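Local coordinates for SusD-like protein BACOVA_02651 (Bacteroides ovatus, PDB 5E75), which binds polysaccharide at the cell surface and probably captures xyloglucan there before its transport into the periplasm for degradation, at residues L437-N441 with N487-I493; S45-N49 with N442-G446; Y123-I127 with W422-T427. The contacts are given in a common frame with arbitrary orientation. Residues are numbered along the deposited sequence.

Overall arrangement
The three contacts touch one another. Helix 421-431, helix 433-441 and the loop after them each supply one side, of contacts 3, 1 and 2. The centres of contact 1 and contact 2 lie about 11 Å apart. Those of contact 1 and contact 3 lie about 14 Å apart, and those of contact 2 and contact 3 about 15 Å. Trp422 of contact 3 touches both others: its CE3 lies 3.4 Å from Arg47 O, and its CZ3 lies 4.0 Å from Phe440 CZ. Arg47 NH2 of contact 2 probably hydrogen-bonds Ile493 O of contact 1 at 3.0 Å. Contacts 2 and 3 both join N-terminal segments to the C-terminal part of the chain. A 1,2-ethanediol, probably from the crystallisation liquor, lies beside contact 3.

Contact 1: L437-N441 with N487-I493; sequences LNYFN and NIEAEDI
Residues 437-441 lie on the last part of helix 433-441. Residues 487-489 are extended and lead into a short, weakly bonded helical turn at about 490-493. Leu437 and Asn441, one turn apart, lie nearest the extended part, with CA-CA distances of 6.4 Å from Leu437 to Glu489 and 6.1 Å from Asn441 to Ile488. Ile488 is the main bump on its side. Its CB points toward the helix, and its m,t rotamer brings CD1 to 3.9 Å from Phe440 CB and 3.6 Å from Phe440 O. Leu437, also m,t, fits into the bend between loop and turn. Its CD2 is 3.5 Å from Glu489 C and 3.9 Å from Ile493 CD1, and its CD1 is 3.7 Å from Ala490 N. Ile493, in the m,m rotamer, fills the hollow between Leu437 and Phe440, with CD1 3.7 Å from Phe440 CE2. At the edge of this apolar patch, Asn441 (chi1 m) hydrogen-bonds both the N and the O of the Ile488 backbone. Ile488 N donates to Asn441 OD1 at 2.9 Å, and Asn441 ND2 donates to Ile488 O at 3.0 Å. Within the turn, Glu489 N donates to Asp492 OD2 at 2.9 Å and Asp492 N to Glu489 O at 2.9 Å. Phe63 covers Ile488 and Ile493, and Phe429 of helix 421-431 packs on Leu437 and Ile493. This is helix-to-loop packing within the SusD-family fold: an asparagine amide pairs with both backbone polar groups of one extended residue, beside interlocked aliphatic side chains.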
loop_
_atom_site.group_PDB
_atom_site.type_symbol
_atom_site.label_atom_id
_atom_site.label_comp_id
_atom_site.label_asym_id
_atom_site.label_seq_id
_atom_site.Cartn_x
_atom_site.Cartn_y
_atom_site.Cartn_z
ATOM N N LEU A 437 -11.131 13.211 -10.861
ATOM C CA LEU A 437 -10.430 13.578 -12.082
ATOM C C LEU A 437 -9.892 15.007 -11.956
ATOM O O LEU A 437 -8.769 15.297 -12.369
ATOM C CB LEU A 437 -11.344 13.445 -13.297
ATOM C CG LEU A 437 -11.679 11.999 -13.690
ATOM C CD1 LEU A 437 -12.740 12.006 -14.790
ATOM C CD2 LEU A 437 -10.452 11.216 -14.116
ATOM N N ASN A 438 -10.682 15.906 -11.380
ATOM C CA ASN A 438 -10.206 17.272 -11.162
ATOM C C ASN A 438 -9.020 17.273 -10.202
ATOM O O ASN A 438 -8.020 17.957 -10.425
ATOM C CB ASN A 438 -11.337 18.140 -10.619
ATOM C CG ASN A 438 -10.889 19.550 -10.316
ATOM O OD1 ASN A 438 -10.642 19.902 -9.163
ATOM N ND2 ASN A 438 -10.758 20.357 -11.356
ATOM N N TYR A 439 -9.119 16.458 -9.151
ATOM C CA TYR A 439 -8.023 16.295 -8.199
ATOM C C TYR A 439 -6.748 15.831 -8.934
ATOM O O TYR A 439 -5.690 16.435 -8.807
ATOM C CB TYR A 439 -8.432 15.288 -7.111
ATOM C CG TYR A 439 -7.467 15.164 -5.944
ATOM C CD1 TYR A 439 -6.257 14.485 -6.080
ATOM C CD2 TYR A 439 -7.777 15.702 -4.704
ATOM C CE1 TYR A 439 -5.371 14.383 -5.026
ATOM C CE2 TYR A 439 -6.900 15.586 -3.637
ATOM C CZ TYR A 439 -5.704 14.924 -3.807
ATOM O OH TYR A 439 -4.830 14.803 -2.762
ATOM N N PHE A 440 -6.841 14.759 -9.717
ATOM C CA PHE A 440 -5.648 14.212 -10.380
ATOM C C PHE A 440 -5.007 15.229 -11.330
ATOM O O PHE A 440 -3.782 15.317 -11.413
ATOM C CB PHE A 440 -5.982 12.932 -11.161
ATOM C CG PHE A 440 -6.563 11.820 -10.334
ATOM C CD1 PHE A 440 -6.219 11.632 -9.011
ATOM C CD2 PHE A 440 -7.472 10.962 -10.906
ATOM C CE1 PHE A 440 -6.786 10.598 -8.275
ATOM C CE2 PHE A 440 -8.032 9.935 -10.185
ATOM C CZ PHE A 440 -7.706 9.765 -8.872
ATOM N N ASN A 441 -5.841 15.984 -12.039
ATOM C CA ASN A 441 -5.360 17.001 -12.964
ATOM C C ASN A 441 -4.792 18.224 -12.276
ATOM O O ASN A 441 -4.170 19.055 -12.933
ATOM C CB ASN A 441 -6.484 17.413 -13.916
ATOM C CG ASN A 441 -6.704 16.394 -15.022
ATOM O OD1 ASN A 441 -5.783 16.058 -15.749
ATOM N ND2 ASN A 441 -7.919 15.874 -15.124
ATOM N N ASN A 487 -4.370 15.380 -20.206
ATOM C CA ASN A 487 -5.638 15.603 -19.515
ATOM C C ASN A 487 -6.167 14.246 -19.046
ATOM O O ASN A 487 -6.524 13.381 -19.849
ATOM C CB ASN A 487 -6.655 16.295 -20.435
ATOM C CG ASN A 487 -8.025 16.384 -19.826
ATOM O OD1 ASN A 487 -8.183 16.856 -18.712
ATOM N ND2 ASN A 487 -9.031 15.925 -20.557
ATOM N N ILE A 488 -6.182 14.052 -17.738
ATOM C CA ILE A 488 -6.518 12.753 -17.160
ATOM C C ILE A 488 -8.025 12.607 -17.183
ATOM O O ILE A 488 -8.755 13.460 -16.660
ATOM C CB ILE A 488 -5.966 12.643 -15.728
ATOM C CG1 ILE A 488 -4.451 12.875 -15.747
ATOM C CG2 ILE A 488 -6.277 11.272 -15.137
ATOM C CD1 ILE A 488 -3.856 13.247 -14.400
ATOM N N GLU A 489 -8.476 11.516 -17.792
ATOM C CA GLU A 489 -9.891 11.230 -17.975
ATOM C C GLU A 489 -10.268 9.883 -17.369
ATOM O O GLU A 489 -9.398 9.117 -16.956
ATOM C CB GLU A 489 -10.208 11.230 -19.468
ATOM C CG GLU A 489 -10.036 12.594 -20.130
ATOM C CD GLU A 489 -10.390 12.554 -21.596
ATOM O OE1 GLU A 489 -9.749 11.783 -22.325
ATOM O OE2 GLU A 489 -11.324 13.281 -22.013
ATOM N N ALA A 490 -11.560 9.584 -17.344
ATOM C CA ALA A 490 -12.038 8.346 -16.740
ATOM C C ALA A 490 -11.352 7.117 -17.332
ATOM O O ALA A 490 -10.980 6.193 -16.597
ATOM C CB ALA A 490 -13.546 8.232 -16.903
ATOM N N GLU A 491 -11.166 7.101 -18.650
ATOM C CA GLU A 491 -10.579 5.950 -19.324
ATOM C C GLU A 491 -9.121 5.703 -18.927
ATOM O O GLU A 491 -8.598 4.612 -19.138
ATOM C CB GLU A 491 -10.659 6.105 -20.853
ATOM C CG GLU A 491 -12.065 6.063 -21.458
ATOM C CD GLU A 491 -12.965 7.241 -21.065
ATOM O OE1 GLU A 491 -12.475 8.391 -20.858
ATOM O OE2 GLU A 491 -14.190 7.002 -20.965
ATOM N N ASP A 492 -8.469 6.696 -18.330
ATOM C CA ASP A 492 -7.069 6.568 -17.938
ATOM C C ASP A 492 -6.842 5.868 -16.606
ATOM O O ASP A 492 -5.731 5.414 -16.326
ATOM C CB ASP A 492 -6.405 7.948 -17.863
ATOM C CG ASP A 492 -6.315 8.630 -19.214
ATOM O OD1 ASP A 492 -5.600 8.107 -20.089
ATOM O OD2 ASP A 492 -6.946 9.702 -19.400
ATOM N N ILE A 493 -7.875 5.777 -15.789
ATOM C CA ILE A 493 -7.659 5.429 -14.388
ATOM C C ILE A 493 -7.297 3.962 -14.186
ATOM O O ILE A 493 -6.269 3.670 -13.567
ATOM C CB ILE A 493 -8.860 5.831 -13.512
ATOM C CG1 ILE A 493 -9.165 7.325 -13.664
ATOM C CG2 ILE A 493 -8.604 5.494 -12.041
ATOM C CD1 ILE A 493 -7.974 8.261 -13.468
#

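Contact 2: S45-N49 with N442-G446; sequences SGRAN and NQWRG
Residues 45-49 carry the end of helix 40-46 into a type I beta turn from Gly46 to Asn49. Asn49 N bonds Gly46 O at 2.8 Å. Asn49 has positive phi (64°) and ends the helix in a Schellman motif. Residues 442-446 form an irregular loop. Trp444 takes left-handed helical angles, and at the angles of Gly446 a CB would be jammed against Arg445 O. The closest CA pair is Asn49 and Arg445, 6.7 Å apart. Arg445 (chi1 m, chi2 and chi3 t) extends to the turn. Its NH1 and NH2 both donate to Arg47 O, at 2.8 and 2.9 Å. Asn49 CB lies over one face of the Arg445 guanidinium. Gln443 OE1 accepts from Arg445 NE at 3.0 Å and from Arg445 NH2 at 2.9 Å, while Gln443 NE2 donates to Ala48 O at 3.2 Å. Water 1 joins Asn49 OD1 (2.8 Å) to Gly446 N (2.9 Å). Water 2 joins Asn49 ND2 (3.2 Å) to Gln443 O (2.9 Å). Asp287 OD2 also accepts from Asn49 ND2 and Gln443 NE2, and Val61 O from Arg445 NH1. The contact thus ties the C-terminal end of helix 40-46 to the loop between helix 433-441 and strand 451-454, with Ala48 resting on helix 421-431.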
loop_
_atom_site.group_PDB
_atom_site.type_symbol
_atom_site.label_atom_id
_atom_site.label_comp_id
_atom_site.label_asym_id
_atom_site.label_seq_id
_atom_site.Cartn_x
_atom_site.Cartn_y
_atom_site.Cartn_z
ATOM N N SER A 45 2.425 3.579 -5.137
ATOM C CA SER A 45 2.883 4.912 -4.728
ATOM C C SER A 45 3.072 5.889 -5.892
ATOM O O SER A 45 2.611 7.029 -5.829
ATOM C CB SER A 45 4.170 4.831 -3.897
ATOM O OG SER A 45 3.879 4.552 -2.541
ATOM N N GLY A 46 3.747 5.451 -6.950
ATOM C CA GLY A 46 3.988 6.337 -8.079
ATOM C C GLY A 46 2.697 6.872 -8.674
ATOM O O GLY A 46 2.536 8.064 -8.920
ATOM N N ARG A 47 1.744 5.983 -8.898
ATOM C CA ARG A 47 0.522 6.365 -9.578
ATOM C C ARG A 47 -0.323 7.325 -8.739
ATOM O O ARG A 47 -1.096 8.102 -9.284
ATOM C CB ARG A 47 -0.281 5.124 -9.957
ATOM C CG ARG A 47 -1.354 5.379 -11.012
ATOM C CD ARG A 47 -1.664 4.094 -11.700
ATOM N NE ARG A 47 -2.732 4.170 -12.687
ATOM C CZ ARG A 47 -2.594 4.585 -13.939
ATOM N NH1 ARG A 47 -1.430 5.045 -14.375
ATOM N NH2 ARG A 47 -3.631 4.533 -14.757
ATOM N N ALA A 48 -0.129 7.316 -7.421
ATOM C CA ALA A 48 -0.768 8.277 -6.523
ATOM C C ALA A 48 -0.061 9.629 -6.516
ATOM O O ALA A 48 -0.531 10.560 -5.879
ATOM C CB ALA A 48 -0.789 7.737 -5.097
ATOM N N ASN A 49 1.070 9.717 -7.206
ATOM C CA ASN A 49 1.976 10.863 -7.124
ATOM C C ASN A 49 2.592 11.034 -5.736
ATOM O O ASN A 49 2.857 12.147 -5.286
ATOM C CB ASN A 49 1.321 12.176 -7.597
ATOM C CG ASN A 49 2.344 13.211 -8.025
ATOM O OD1 ASN A 49 3.387 12.869 -8.576
ATOM N ND2 ASN A 49 2.039 14.480 -7.799
ATOM N N ASN A 442 -4.996 18.340 -10.978
ATOM C CA ASN A 442 -4.444 19.438 -10.207
ATOM C C ASN A 442 -3.293 19.049 -9.303
ATOM O O ASN A 442 -2.889 19.829 -8.451
ATOM C CB ASN A 442 -5.561 20.138 -9.429
ATOM C CG ASN A 442 -6.312 21.133 -10.293
ATOM O OD1 ASN A 442 -5.826 22.237 -10.538
ATOM N ND2 ASN A 442 -7.464 20.733 -10.806
ATOM N N GLN A 443 -2.715 17.875 -9.546
ATOM C CA GLN A 443 -1.582 17.390 -8.757
ATOM C C GLN A 443 -0.231 17.778 -9.360
ATOM O O GLN A 443 0.804 17.454 -8.813
ATOM C CB GLN A 443 -1.661 15.872 -8.592
ATOM C CG GLN A 443 -2.683 15.418 -7.576
ATOM C CD GLN A 443 -2.684 13.914 -7.427
ATOM O OE1 GLN A 443 -3.310 13.199 -8.206
ATOM N NE2 GLN A 443 -1.959 13.419 -6.437
ATOM N N TRP A 444 -0.250 18.452 -10.502
ATOM C CA TRP A 444 0.986 18.868 -11.184
ATOM C C TRP A 444 1.888 17.663 -11.437
ATOM O O TRP A 444 3.099 17.707 -11.216
ATOM C CB TRP A 444 1.747 19.936 -10.383
ATOM C CG TRP A 444 1.062 21.280 -10.305
ATOM C CD1 TRP A 444 -0.185 21.540 -9.824
ATOM C CD2 TRP A 444 1.614 22.545 -10.695
ATOM N NE1 TRP A 444 -0.447 22.891 -9.890
ATOM C CE2 TRP A 444 0.640 23.524 -10.427
ATOM C CE3 TRP A 444 2.836 22.940 -11.250
ATOM C CZ2 TRP A 444 0.852 24.878 -10.692
ATOM C CZ3 TRP A 444 3.040 24.292 -11.513
ATOM C CH2 TRP A 444 2.053 25.235 -11.235
ATOM N N ARG A 445 1.279 16.578 -11.883
ATOM C CA ARG A 445 2.013 15.345 -12.107
ATOM C C ARG A 445 3.078 15.524 -13.185
ATOM O O ARG A 445 2.812 16.057 -14.259
ATOM C CB ARG A 445 1.047 14.223 -12.491
ATOM C CG ARG A 445 0.209 13.724 -11.332
ATOM C CD ARG A 445 -1.056 13.037 -11.807
ATOM N NE ARG A 445 -1.785 12.410 -10.696
ATOM C CZ ARG A 445 -1.563 11.174 -10.239
ATOM N NH1 ARG A 445 -0.649 10.405 -10.816
ATOM N NH2 ARG A 445 -2.295 10.710 -9.234
ATOM N N GLY A 446 4.290 15.081 -12.873
ATOM C CA GLY A 446 5.408 15.187 -13.805
ATOM C C GLY A 446 6.213 16.466 -13.666
ATOM O O GLY A 446 7.310 16.550 -14.219
HETATM O O HOH W 1 5.008 14.522 -10.110
HETATM O O HOH W 2 3.673 17.147 -8.212
#

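Contact 3: Y123-I127 with W422-T427; sequences YMLRI and WYDMVT. With EDO (1,2-ethanediol), chain C.
Arg126 lies across helix 421-431, its guanidinium face over Tyr423 CB, with NH1 to CB at 3.4 Å. The CA atoms of Arg126 and Tyr423 are 5.5 Å apart, and both CB atoms point toward the other segment. Residues 123-125 end helix 103-125; Arg126 (-105/21) and Ile127 (-122/-57) leave it. Residues 422-427 are helical. The Arg126 rotamer, m,t,m, sets CD 3.4 Å from Thr427 OG1, and its NE bonds Phe122 O. Tyr423 (chi1 m) enters the gap between Tyr123 and Ile127: its CZ is 3.5 Å from Tyr123 CD1, and its CE1 is 3.5 Å from Ile127 CG1. Its OH bonds Tyr35 OH. Val426 CG2 sits 3.4 Å from Arg126 O. Water 4 bridges Trp422 NE1 (2.9 Å) and Ile127 O (3.3 Å). Arg126 NH2 donates at 3.0 Å to O1 of a 1,2-ethanediol, probably from the crystallisation liquor and also bonded to Cys119 O. This buried packing joins the end of helix 103-125 to helix 421-431 in the SusD fold, whose family belongs to the TPR clan.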
loop_
_atom_site.group_PDB
_atom_site.type_symbol
_atom_site.label_atom_id
_atom_site.label_comp_id
_atom_site.label_asym_id
_atom_site.label_seq_id
_atom_site.Cartn_x
_atom_site.Cartn_y
_atom_site.Cartn_z
ATOM N N TYR A 123 -6.555 -5.701 -4.225
ATOM C CA TYR A 123 -5.614 -4.885 -4.982
ATOM C C TYR A 123 -5.969 -4.892 -6.475
ATOM O O TYR A 123 -6.047 -3.837 -7.123
ATOM C CB TYR A 123 -4.186 -5.384 -4.803
ATOM C CG TYR A 123 -3.529 -5.080 -3.464
ATOM C CD1 TYR A 123 -3.486 -3.795 -2.944
ATOM C CD2 TYR A 123 -2.908 -6.097 -2.742
ATOM C CE1 TYR A 123 -2.866 -3.541 -1.752
ATOM C CE2 TYR A 123 -2.273 -5.850 -1.541
ATOM C CZ TYR A 123 -2.247 -4.560 -1.049
ATOM O OH TYR A 123 -1.623 -4.271 0.158
ATOM N N MET A 124 -6.180 -6.078 -7.043
ATOM C CA MET A 124 -6.470 -6.178 -8.481
ATOM C C MET A 124 -7.717 -5.408 -8.895
ATOM O O MET A 124 -7.761 -4.797 -9.972
ATOM C CB MET A 124 -6.613 -7.627 -8.910
ATOM C CG MET A 124 -5.282 -8.361 -8.912
ATOM S SD MET A 124 -5.258 -9.838 -9.938
ATOM C CE MET A 124 -5.859 -10.990 -8.763
ATOM N N LEU A 125 -8.725 -5.414 -8.027
ATOM C CA LEU A 125 -9.985 -4.723 -8.274
ATOM C C LEU A 125 -9.762 -3.216 -8.456
ATOM O O LEU A 125 -10.512 -2.560 -9.180
ATOM C CB LEU A 125 -10.920 -4.987 -7.104
ATOM C CG LEU A 125 -12.309 -4.341 -7.119
ATOM C CD1 LEU A 125 -13.119 -4.756 -8.347
ATOM C CD2 LEU A 125 -13.061 -4.709 -5.874
ATOM N N ARG A 126 -8.740 -2.680 -7.794
ATOM C CA ARG A 126 -8.433 -1.254 -7.819
ATOM C C ARG A 126 -7.207 -0.958 -8.709
ATOM O O ARG A 126 -6.545 0.078 -8.501
ATOM C CB ARG A 126 -8.217 -0.748 -6.352
ATOM C CG ARG A 126 -9.449 -0.985 -5.316
ATOM C CD ARG A 126 -9.098 -0.747 -3.789
ATOM N NE ARG A 126 -8.164 -1.731 -3.274
ATOM C CZ ARG A 126 -7.464 -1.599 -2.171
ATOM N NH1 ARG A 126 -7.557 -0.487 -1.439
ATOM N NH2 ARG A 126 -6.596 -2.537 -1.826
ATOM N N ILE A 127 -6.876 -1.880 -9.635
ATOM C CA ILE A 127 -5.885 -1.705 -10.709
ATOM C C ILE A 127 -6.542 -1.935 -12.070
ATOM O O ILE A 127 -6.530 -1.048 -12.929
ATOM C CB ILE A 127 -4.674 -2.691 -10.577
ATOM C CG1 ILE A 127 -3.892 -2.409 -9.310
ATOM C CG2 ILE A 127 -3.744 -2.604 -11.819
ATOM C CD1 ILE A 127 -2.947 -3.549 -8.894
ATOM N N TRP A 422 -2.496 4.893 -4.069
ATOM C CA TRP A 422 -3.172 4.823 -5.364
ATOM C C TRP A 422 -4.472 4.030 -5.264
ATOM O O TRP A 422 -5.484 4.394 -5.854
ATOM C CB TRP A 422 -2.294 4.246 -6.471
ATOM C CG TRP A 422 -3.090 4.099 -7.751
ATOM C CD1 TRP A 422 -3.334 2.948 -8.444
ATOM C CD2 TRP A 422 -3.766 5.149 -8.464
ATOM N NE1 TRP A 422 -4.123 3.209 -9.549
ATOM C CE2 TRP A 422 -4.398 4.555 -9.577
ATOM C CE3 TRP A 422 -3.903 6.526 -8.268
ATOM C CZ2 TRP A 422 -5.159 5.295 -10.472
ATOM C CZ3 TRP A 422 -4.657 7.252 -9.151
ATOM C CH2 TRP A 422 -5.260 6.644 -10.254
ATOM N N TYR A 423 -4.438 2.917 -4.536
ATOM C CA TYR A 423 -5.626 2.077 -4.417
ATOM C C TYR A 423 -6.769 2.848 -3.777
ATOM O O TYR A 423 -7.925 2.698 -4.180
ATOM C CB TYR A 423 -5.303 0.803 -3.617
ATOM C CG TYR A 423 -4.209 -0.042 -4.245
ATOM C CD1 TYR A 423 -4.485 -0.785 -5.369
ATOM C CD2 TYR A 423 -2.936 -0.150 -3.684
ATOM C CE1 TYR A 423 -3.525 -1.585 -5.952
ATOM C CE2 TYR A 423 -1.947 -0.913 -4.294
ATOM C CZ TYR A 423 -2.269 -1.632 -5.421
ATOM O OH TYR A 423 -1.371 -2.461 -6.070
ATOM N N ASP A 424 -6.455 3.675 -2.785
ATOM C CA ASP A 424 -7.460 4.520 -2.158
ATOM C C ASP A 424 -8.000 5.555 -3.152
ATOM O O ASP A 424 -9.194 5.845 -3.149
ATOM C CB ASP A 424 -6.896 5.243 -0.944
ATOM C CG ASP A 424 -6.541 4.322 0.175
ATOM O OD1 ASP A 424 -7.033 3.191 0.186
ATOM O OD2 ASP A 424 -5.788 4.783 1.062
ATOM N N MET A 425 -7.138 6.110 -3.996
ATOM C CA MET A 425 -7.574 7.080 -4.996
ATOM C C MET A 425 -8.505 6.446 -6.035
ATOM O O MET A 425 -9.446 7.102 -6.481
ATOM C CB MET A 425 -6.387 7.762 -5.670
ATOM C CG MET A 425 -5.691 8.732 -4.764
ATOM S SD MET A 425 -4.213 9.403 -5.508
ATOM C CE MET A 425 -3.698 10.549 -4.221
ATOM N N VAL A 426 -8.267 5.191 -6.420
ATOM C CA VAL A 426 -9.179 4.516 -7.343
ATOM C C VAL A 426 -10.551 4.320 -6.695
ATOM O O VAL A 426 -11.587 4.549 -7.337
ATOM C CB VAL A 426 -8.603 3.170 -7.847
ATOM C CG1 VAL A 426 -9.606 2.450 -8.719
ATOM C CG2 VAL A 426 -7.302 3.425 -8.610
ATOM N N THR A 427 -10.565 3.898 -5.429
ATOM C CA THR A 427 -11.821 3.780 -4.695
ATOM C C THR A 427 -12.593 5.105 -4.701
ATOM O O THR A 427 -13.791 5.136 -4.968
ATOM C CB THR A 427 -11.588 3.301 -3.261
ATOM O OG1 THR A 427 -11.105 1.959 -3.303
ATOM C CG2 THR A 427 -12.865 3.324 -2.444
HETATM C C1 EDO C . -6.090 -4.103 1.467
HETATM O O1 EDO C . -5.881 -2.742 1.101
HETATM C C2 EDO C . -5.187 -5.025 0.658
HETATM O O2 EDO C . -5.783 -5.365 -0.595
HETATM O O HOH W 3 -9.963 1.691 -0.745
HETATM O O HOH W 4 -5.373 1.737 -11.682
#